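Local coordinates for protein bacterial leucyl aminopeptidase (Legionella pneumophila, PDB 6ESL) that probably removes amino-terminal residues, leucine among them, from peptides as a secreted zinc-dependent aminopeptidase of the M28 family, at residues S147-K161 / T178-L191. Numbering follows the deposited sequence.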
ATOM      1  N   SER B 147      22.199 -24.873   7.252  1.00 30.99           N
ATOM      2  CA  SER B 147      21.331 -24.992   8.390  1.00 31.59           C
ATOM      3  C   SER B 147      21.896 -24.440   9.679  1.00 33.82           C
ATOM      4  O   SER B 147      23.064 -24.716  10.028  1.00 34.20           O
ATOM      5  CB  SER B 147      21.022 -26.440   8.609  1.00 32.44           C
ATOM      6  OG  SER B 147      20.160 -26.661   9.710  1.00 32.90           O
ATOM      7  N   ALA B 148      21.018 -23.725  10.428  1.00 32.72           N
ATOM      8  CA  ALA B 148      21.413 -23.048  11.610  1.00 32.95           C
ATOM      9  C   ALA B 148      21.852 -24.019  12.748  1.00 33.55           C
ATOM     10  O   ALA B 148      22.421 -23.570  13.707  1.00 33.30           O
ATOM     11  CB  ALA B 148      20.324 -22.155  12.083  1.00 32.00           C
ATOM     12  N   THR B 149      21.582 -25.301  12.606  1.00 34.57           N
ATOM     13  CA  THR B 149      21.925 -26.295  13.646  1.00 37.86           C
ATOM     14  C   THR B 149      23.196 -27.035  13.263  1.00 38.57           C
ATOM     15  O   THR B 149      23.538 -27.960  14.010  1.00 37.61           O
ATOM     16  CB  THR B 149      20.829 -27.398  13.820  1.00 38.08           C
ATOM     17  OG1 THR B 149      20.552 -28.001  12.546  1.00 37.94           O
ATOM     18  CG2 THR B 149      19.531 -26.810  14.398  1.00 38.90           C
ATOM     19  N   LYS B 150      23.805 -26.703  12.131  1.00 36.71           N
ATOM     20  CA  LYS B 150      24.979 -27.423  11.598  1.00 39.00           C
ATOM     21  C   LYS B 150      26.254 -26.628  11.485  1.00 39.44           C
ATOM     22  O   LYS B 150      26.257 -25.422  11.312  1.00 38.16           O
ATOM     23  CB  LYS B 150      24.659 -27.988  10.223  1.00 39.62           C
ATOM     24  CG  LYS B 150      23.395 -28.857  10.228  1.00 41.26           C
ATOM     25  CD  LYS B 150      23.666 -30.140  11.021  1.00 44.22           C
ATOM     26  CE  LYS B 150      22.896 -31.297  10.452  1.00 45.97           C
ATOM     27  NZ  LYS B 150      21.550 -31.241  10.921  1.00 47.58           N
ATOM     28  N   ASP B 151      27.387 -27.362  11.508  1.00 42.19           N
ATOM     29  CA  ASP B 151      28.704 -26.718  11.327  1.00 42.94           C
ATOM     30  C   ASP B 151      28.830 -25.969  10.027  1.00 39.22           C
ATOM     31  O   ASP B 151      29.363 -24.864   9.999  1.00 39.75           O
ATOM     32  CB  ASP B 151      29.865 -27.722  11.523  1.00 47.39           C
ATOM     33  CG  ASP B 151      29.996 -28.186  12.957  1.00 50.73           C
ATOM     34  OD1 ASP B 151      29.620 -27.439  13.896  1.00 52.81           O
ATOM     35  OD2 ASP B 151      30.519 -29.311  13.161  1.00 51.57           O
ATOM     36  N   THR B 152      28.259 -26.493   8.970  1.00 37.15           N
ATOM     37  CA  THR B 152      28.207 -25.766   7.690  1.00 37.51           C
ATOM     38  C   THR B 152      27.482 -24.436   7.765  1.00 35.81           C
ATOM     39  O   THR B 152      27.891 -23.501   7.083  1.00 35.25           O
ATOM     40  CB  THR B 152      27.641 -26.648   6.529  1.00 37.37           C
ATOM     41  OG1 THR B 152      26.402 -27.200   6.915  1.00 36.22           O
ATOM     42  CG2 THR B 152      28.642 -27.851   6.289  1.00 39.23           C
ATOM     43  N   GLY B 153      26.443 -24.374   8.626  1.00 35.81           N
ATOM     44  CA  GLY B 153      25.669 -23.132   8.963  1.00 35.08           C
ATOM     45  C   GLY B 153      26.594 -22.153   9.643  1.00 35.81           C
ATOM     46  O   GLY B 153      26.569 -20.934   9.379  1.00 34.65           O
ATOM     47  N   VAL B 154      27.439 -22.696  10.510  1.00 35.24           N
ATOM     48  CA  VAL B 154      28.367 -21.862  11.226  1.00 38.49           C
ATOM     49  C   VAL B 154      29.442 -21.345  10.281  1.00 38.56           C
ATOM     50  O   VAL B 154      29.729 -20.145  10.298  1.00 36.50           O
ATOM     51  CB  VAL B 154      29.020 -22.632  12.465  1.00 40.77           C
ATOM     52  CG1 VAL B 154      30.170 -21.876  13.154  1.00 43.44           C
ATOM     53  CG2 VAL B 154      27.924 -22.964  13.484  1.00 41.63           C
ATOM     54  N   GLU B 155      30.033 -22.245   9.502  1.00 39.76           N
ATOM     55  CA  GLU B 155      31.072 -21.851   8.520  1.00 42.28           C
ATOM     56  C   GLU B 155      30.532 -20.737   7.567  1.00 38.61           C
ATOM     57  O   GLU B 155      31.269 -19.827   7.165  1.00 35.13           O
ATOM     58  CB  GLU B 155      31.514 -23.060   7.670  1.00 45.63           C
ATOM     59  CG  GLU B 155      32.310 -24.183   8.383  1.00 50.59           C
ATOM     60  CD  GLU B 155      32.289 -25.534   7.581  1.00 53.91           C
ATOM     61  OE1 GLU B 155      32.071 -25.537   6.322  1.00 53.43           O
ATOM     62  OE2 GLU B 155      32.507 -26.642   8.206  1.00 56.65           O
ATOM     63  N   THR B 156      29.218 -20.809   7.189  1.00 36.69           N
ATOM     64  CA  THR B 156      28.675 -19.819   6.298  1.00 33.02           C
ATOM     65  C   THR B 156      28.778 -18.461   6.941  1.00 34.28           C
ATOM     66  O   THR B 156      29.188 -17.491   6.327  1.00 34.90           O
ATOM     67  CB  THR B 156      27.156 -20.125   5.986  1.00 32.12           C
ATOM     68  OG1 THR B 156      27.046 -21.397   5.347  1.00 33.23           O
ATOM     69  CG2 THR B 156      26.491 -19.053   5.105  1.00 30.71           C
ATOM     70  N   ALA B 157      28.339 -18.366   8.198  1.00 34.42           N
ATOM     71  CA  ALA B 157      28.361 -17.087   8.884  1.00 34.46           C
ATOM     72  C   ALA B 157      29.805 -16.485   9.001  1.00 36.06           C
ATOM     73  O   ALA B 157      30.034 -15.259   8.803  1.00 34.11           O
ATOM     74  CB  ALA B 157      27.786 -17.271  10.294  1.00 34.67           C
ATOM     75  N   ASN B 158      30.740 -17.350   9.457  1.00 36.76           N
ATOM     76  CA  ASN B 158      32.177 -16.974   9.481  1.00 39.90           C
ATOM     77  C   ASN B 158      32.741 -16.436   8.100  1.00 39.91           C
ATOM     78  O   ASN B 158      33.394 -15.406   8.043  1.00 41.29           O
ATOM     79  CB  ASN B 158      33.006 -18.190   9.873  1.00 40.67           C
ATOM     80  CG  ASN B 158      32.885 -18.543  11.329  1.00 41.86           C
ATOM     81  OD1 ASN B 158      32.450 -17.755  12.147  1.00 41.63           O
ATOM     82  ND2 ASN B 158      33.376 -19.739  11.662  1.00 43.32           N
ATOM     83  N   TRP B 159      32.432 -17.150   7.030  1.00 40.59           N
ATOM     84  CA  TRP B 159      32.842 -16.740   5.655  1.00 41.66           C
ATOM     85  C   TRP B 159      32.230 -15.417   5.223  1.00 40.22           C
ATOM     86  O   TRP B 159      32.908 -14.567   4.759  1.00 39.83           O
ATOM     87  CB  TRP B 159      32.487 -17.824   4.681  1.00 43.65           C
ATOM     88  CG  TRP B 159      32.954 -17.517   3.324  1.00 48.25           C
ATOM     89  CD1 TRP B 159      34.266 -17.628   2.844  1.00 52.67           C
ATOM     90  CD2 TRP B 159      32.180 -17.051   2.241  1.00 48.83           C
ATOM     91  NE1 TRP B 159      34.289 -17.279   1.520  1.00 53.90           N
ATOM     92  CE2 TRP B 159      33.038 -16.897   1.135  1.00 50.24           C
ATOM     93  CE3 TRP B 159      30.822 -16.759   2.081  1.00 49.32           C
ATOM     94  CZ2 TRP B 159      32.585 -16.433  -0.108  1.00 53.32           C
ATOM     95  CZ3 TRP B 159      30.375 -16.294   0.815  1.00 49.31           C
ATOM     96  CH2 TRP B 159      31.227 -16.126  -0.225  1.00 51.68           C
ATOM     97  N   LEU B 160      30.937 -15.191   5.448  1.00 36.66           N
ATOM     98  CA  LEU B 160      30.352 -13.904   5.144  1.00 36.38           C
ATOM     99  C   LEU B 160      30.984 -12.753   5.895  1.00 38.08           C
ATOM    100  O   LEU B 160      31.241 -11.642   5.346  1.00 37.91           O
ATOM    101  CB  LEU B 160      28.785 -13.910   5.407  1.00 35.92           C
ATOM    102  CG  LEU B 160      28.005 -14.874   4.553  1.00 35.48           C
ATOM    103  CD1 LEU B 160      26.539 -15.125   5.035  1.00 34.65           C
ATOM    104  CD2 LEU B 160      28.014 -14.386   3.119  1.00 35.59           C
ATOM    105  N   LYS B 161      31.245 -12.993   7.179  1.00 38.94           N
ATOM    106  CA  LYS B 161      31.851 -11.988   8.007  1.00 40.91           C
ATOM    107  C   LYS B 161      33.270 -11.632   7.444  1.00 44.39           C
ATOM    108  O   LYS B 161      33.566 -10.446   7.304  1.00 43.21           O
ATOM    109  CB  LYS B 161      31.963 -12.518   9.443  1.00 42.16           C
ATOM    110  CG  LYS B 161      32.635 -11.584  10.433  1.00 45.30           C
ATOM    111  CD  LYS B 161      32.355 -12.087  11.875  1.00 46.46           C
ATOM    112  CE  LYS B 161      32.574 -11.056  12.964  1.00 48.51           C
ATOM    113  NZ  LYS B 161      34.073 -10.929  13.154  1.00 50.38           N
ATOM    114  N   THR B 178      31.870  -5.070  12.331  1.00 50.94           N
ATOM    115  CA  THR B 178      31.099  -6.282  12.249  1.00 50.97           C
ATOM    116  C   THR B 178      30.847  -6.915  13.606  1.00 52.05           C
ATOM    117  O   THR B 178      31.684  -6.857  14.470  1.00 54.39           O
ATOM    118  CB  THR B 178      31.771  -7.290  11.356  1.00 48.92           C
ATOM    119  OG1 THR B 178      32.936  -7.775  11.982  1.00 51.27           O
ATOM    120  CG2 THR B 178      32.067  -6.655   9.995  1.00 48.97           C
ATOM    121  N   PHE B 179      29.714  -7.571  13.774  1.00 48.94           N
ATOM    122  CA  PHE B 179      29.537  -8.433  14.961  1.00 49.41           C
ATOM    123  C   PHE B 179      28.522  -9.548  14.772  1.00 47.09           C
ATOM    124  O   PHE B 179      27.628  -9.442  13.924  1.00 43.93           O
ATOM    125  CB  PHE B 179      29.225  -7.607  16.192  1.00 50.99           C
ATOM    126  CG  PHE B 179      27.994  -6.757  16.091  1.00 50.35           C
ATOM    127  CD1 PHE B 179      28.065  -5.457  15.586  1.00 51.56           C
ATOM    128  CD2 PHE B 179      26.762  -7.238  16.546  1.00 48.19           C
ATOM    129  CE1 PHE B 179      26.902  -4.639  15.551  1.00 51.35           C
ATOM    130  CE2 PHE B 179      25.633  -6.429  16.529  1.00 48.08           C
ATOM    131  CZ  PHE B 179      25.687  -5.135  16.000  1.00 48.74           C
ATOM    132  N   PHE B 180      28.713 -10.634  15.499  1.00 45.33           N
ATOM    133  CA  PHE B 180      27.732 -11.674  15.535  1.00 44.12           C
ATOM    134  C   PHE B 180      26.694 -11.363  16.583  1.00 45.18           C
ATOM    135  O   PHE B 180      27.019 -10.889  17.670  1.00 46.93           O
ATOM    136  CB  PHE B 180      28.321 -13.039  15.841  1.00 44.26           C
ATOM    137  CG  PHE B 180      29.083 -13.657  14.696  1.00 43.24           C
ATOM    138  CD1 PHE B 180      28.566 -13.645  13.379  1.00 41.56           C
ATOM    139  CD2 PHE B 180      30.318 -14.331  14.941  1.00 44.60           C
ATOM    140  CE1 PHE B 180      29.254 -14.251  12.337  1.00 41.00           C
ATOM    141  CE2 PHE B 180      31.004 -14.961  13.917  1.00 43.51           C
ATOM    142  CZ  PHE B 180      30.506 -14.892  12.609  1.00 42.19           C
ATOM    143  N   VAL B 181      25.430 -11.635  16.244  1.00 42.02           N
ATOM    144  CA  VAL B 181      24.383 -11.751  17.216  1.00 43.14           C
ATOM    145  C   VAL B 181      24.002 -13.207  17.371  1.00 42.45           C
ATOM    146  O   VAL B 181      23.566 -13.850  16.433  1.00 39.95           O
ATOM    147  CB  VAL B 181      23.160 -10.952  16.794  1.00 42.23           C
ATOM    148  CG1 VAL B 181      22.034 -11.147  17.828  1.00 42.12           C
ATOM    149  CG2 VAL B 181      23.517  -9.476  16.700  1.00 43.61           C
ATOM    150  N   LYS B 182      24.142 -13.714  18.586  1.00 44.37           N
ATOM    151  CA  LYS B 182      23.779 -15.078  18.909  1.00 45.60           C
ATOM    152  C   LYS B 182      22.293 -15.449  18.693  1.00 43.12           C
ATOM    153  O   LYS B 182      21.384 -14.600  18.645  1.00 39.88           O
ATOM    154  CB  LYS B 182      24.281 -15.445  20.320  1.00 50.50           C
ATOM    155  CG  LYS B 182      25.779 -15.491  20.383  1.00 56.26           C
ATOM    156  CD  LYS B 182      26.229 -15.832  21.795  1.00 63.08           C
ATOM    157  CE  LYS B 182      27.726 -15.908  21.874  1.00 67.79           C
ATOM    158  NZ  LYS B 182      28.085 -16.220  23.292  1.00 71.09           N
ATOM    159  N   THR B 183      22.106 -16.747  18.484  1.00 42.72           N
ATOM    160  CA  THR B 183      20.810 -17.301  18.045  1.00 39.67           C
ATOM    161  C   THR B 183      20.260 -18.339  19.046  1.00 40.58           C
ATOM    162  O   THR B 183      19.812 -19.394  18.648  1.00 38.32           O
ATOM    163  CB  THR B 183      21.013 -17.956  16.695  1.00 37.88           C
ATOM    164  OG1 THR B 183      21.834 -17.109  15.861  1.00 37.38           O
ATOM    165  CG2 THR B 183      19.643 -18.112  16.018  1.00 37.02           C
ATOM    166  N   GLY B 184      20.438 -18.100  20.336  1.00 43.11           N
ATOM    167  CA  GLY B 184      20.114 -19.128  21.337  1.00 45.16           C
ATOM    168  C   GLY B 184      20.716 -20.505  21.097  1.00 44.39           C
ATOM    169  O   GLY B 184      21.914 -20.626  20.961  1.00 47.02           O
ATOM    170  N   TRP B 185      19.882 -21.549  21.137  1.00 44.95           N
ATOM    171  CA  TRP B 185      20.412 -22.895  21.019  1.00 47.83           C
ATOM    172  C   TRP B 185      20.982 -23.141  19.653  1.00 43.60           C
ATOM    173  O   TRP B 185      21.727 -24.075  19.443  1.00 42.85           O
ATOM    174  CB  TRP B 185      19.388 -23.963  21.651  1.00 51.55           C
ATOM    175  CG  TRP B 185      18.598 -24.446  20.556  1.00 55.02           C
ATOM    176  CD1 TRP B 185      17.702 -23.714  19.863  1.00 58.05           C
ATOM    177  CD2 TRP B 185      18.709 -25.704  19.883  1.00 58.47           C
ATOM    178  NE1 TRP B 185      17.213 -24.427  18.816  1.00 63.26           N
ATOM    179  CE2 TRP B 185      17.812 -25.662  18.797  1.00 57.79           C
ATOM    180  CE3 TRP B 185      19.457 -26.870  20.090  1.00 60.44           C
ATOM    181  CZ2 TRP B 185      17.638 -26.731  17.924  1.00 53.95           C
ATOM    182  CZ3 TRP B 185      19.281 -27.946  19.211  1.00 59.87           C
ATOM    183  CH2 TRP B 185      18.377 -27.862  18.144  1.00 56.84           C
ATOM    184  N   TYR B 186      20.626 -22.318  18.669  1.00 40.53           N
ATOM    185  CA  TYR B 186      21.159 -22.528  17.338  1.00 39.48           C
ATOM    186  C   TYR B 186      22.606 -22.085  17.278  1.00 41.30           C
ATOM    187  O   TYR B 186      22.935 -20.956  17.690  1.00 40.20           O
ATOM    188  CB  TYR B 186      20.367 -21.738  16.281  1.00 37.37           C
ATOM    189  CG  TYR B 186      18.963 -22.262  16.107  1.00 35.58           C
ATOM    190  CD1 TYR B 186      18.699 -23.348  15.280  1.00 34.30           C
ATOM    191  CD2 TYR B 186      17.908 -21.707  16.808  1.00 36.59           C
ATOM    192  CE1 TYR B 186      17.426 -23.922  15.197  1.00 34.89           C
ATOM    193  CE2 TYR B 186      16.606 -22.189  16.667  1.00 35.76           C
ATOM    194  CZ  TYR B 186      16.380 -23.329  15.825  1.00 34.67           C
ATOM    195  OH  TYR B 186      15.106 -23.896  15.717  1.00 33.78           O
ATOM    196  N   LYS B 187      23.464 -22.948  16.755  1.00 41.14           N
ATOM    197  CA  LYS B 187      24.878 -22.555  16.703  1.00 43.82           C
ATOM    198  C   LYS B 187      25.251 -21.511  15.657  1.00 40.73           C
ATOM    199  O   LYS B 187      26.222 -20.790  15.847  1.00 40.81           O
ATOM    200  CB  LYS B 187      25.777 -23.779  16.586  1.00 48.68           C
ATOM    201  CG  LYS B 187      25.446 -24.670  15.433  1.00 48.88           C
ATOM    202  CD  LYS B 187      26.449 -25.817  15.329  1.00 54.63           C
ATOM    203  CE  LYS B 187      26.126 -26.950  16.313  1.00 57.86           C
ATOM    204  NZ  LYS B 187      26.822 -28.152  15.744  1.00 60.68           N
ATOM    205  N   GLN B 188      24.485 -21.392  14.558  1.00 37.93           N
ATOM    206  CA  GLN B 188      24.711 -20.268  13.577  1.00 35.06           C
ATOM    207  C   GLN B 188      24.310 -18.902  14.122  1.00 34.18           C
ATOM    208  O   GLN B 188      23.132 -18.700  14.466  1.00 33.45           O
ATOM    209  CB  GLN B 188      23.945 -20.535  12.279  1.00 34.27           C
ATOM    210  CG  GLN B 188      24.069 -19.579  11.103  1.00 32.43           C
ATOM    211  CD  GLN B 188      23.128 -20.005  10.015  1.00 31.71           C
ATOM    212  OE1 GLN B 188      21.879 -19.829  10.180  1.00 30.91           O
ATOM    213  NE2 GLN B 188      23.656 -20.597   8.900  1.00 30.19           N
ATOM    214  N   PRO B 189      25.247 -17.961  14.235  1.00 34.86           N
ATOM    215  CA  PRO B 189      24.923 -16.588  14.583  1.00 34.55           C
ATOM    216  C   PRO B 189      24.436 -15.823  13.396  1.00 32.99           C
ATOM    217  O   PRO B 189      24.723 -16.217  12.211  1.00 31.24           O
ATOM    218  CB  PRO B 189      26.244 -15.994  14.996  1.00 36.99           C
ATOM    219  CG  PRO B 189      27.266 -16.786  14.260  1.00 37.74           C
ATOM    220  CD  PRO B 189      26.695 -18.099  13.832  1.00 36.26           C
ATOM    221  N   SER B 190      23.662 -14.746  13.693  1.00 32.65           N
ATOM    222  CA  SER B 190      23.429 -13.747  12.725  1.00 31.69           C
ATOM    223  C   SER B 190      24.701 -12.817  12.569  1.00 33.81           C
ATOM    224  O   SER B 190      25.369 -12.482  13.542  1.00 34.52           O
ATOM    225  CB  SER B 190      22.163 -12.933  12.979  1.00 30.66           C
ATOM    226  OG  SER B 190      20.943 -13.699  12.909  1.00 27.86           O
ATOM    227  N   LEU B 191      24.941 -12.369  11.336  1.00 34.12           N
ATOM    228  CA  LEU B 191      26.025 -11.419  11.001  1.00 34.64           C
ATOM    229  C   LEU B 191      25.457 -10.035  10.812  1.00 34.44           C
ATOM    230  O   LEU B 191      24.633  -9.799   9.917  1.00 29.99           O
ATOM    231  CB  LEU B 191      26.711 -11.819   9.734  1.00 34.57           C
ATOM    232  CG  LEU B 191      27.765 -10.802   9.180  1.00 35.72           C
ATOM    233  CD1 LEU B 191      28.854 -10.541  10.246  1.00 38.43           C
ATOM    234  CD2 LEU B 191      28.299 -11.386   7.880  1.00 34.79           C
TER
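Helix 151-161 packs on the edge hairpin of the mixed sheet, strands 178-183 and 188-191, in this M28-family peptidase, and Gln188 reaches from the hairpin to the start of the helix. Gln188 N donates to Ala148 O (3.1 Å), nearly straight at 169°. The Gln188 side chain runs extended, with CG anti to the backbone N (chi1 -177°), and brings Gln188 NE2 to Gly153 O at 3.0 Å. Gly153 O lies in the amide plane of Gln188, while NE2 comes to this carbonyl from well off its C=O direction (99°). NE2 also donates to Arg146 O, and OE1 accepts from Ala255 N. Gly153 lets the amide lie close against the helix backbone. Beside it, Lys187 CG lies 3.6 Å from Val154 CG2, and Lys187 NZ makes a weak salt bridge with Asp151 OD1 (3.4 Å). Further along, the Phe180 ring is sandwiched between Lys161 and Pro189. Lys161 CD sits over one face of the Phe180 ring, toward its rim, 3.8 Å from the Phe180 centroid, a CH-pi contact. Pro189 CG lies over the opposite face. Ala157 CB meets Pro189 CD, and Leu191 CD2 rests 3.6 Å from Leu160 CB. Lys161 NZ pairs with Glu165, which also accepts from Thr178 OG1. Bonds at both ends fix the rotation of the buried Gln188 amide, which links the hairpin to the helix's first turn, Arg146 and Ala255; its backbone N-H holds the preceding turn.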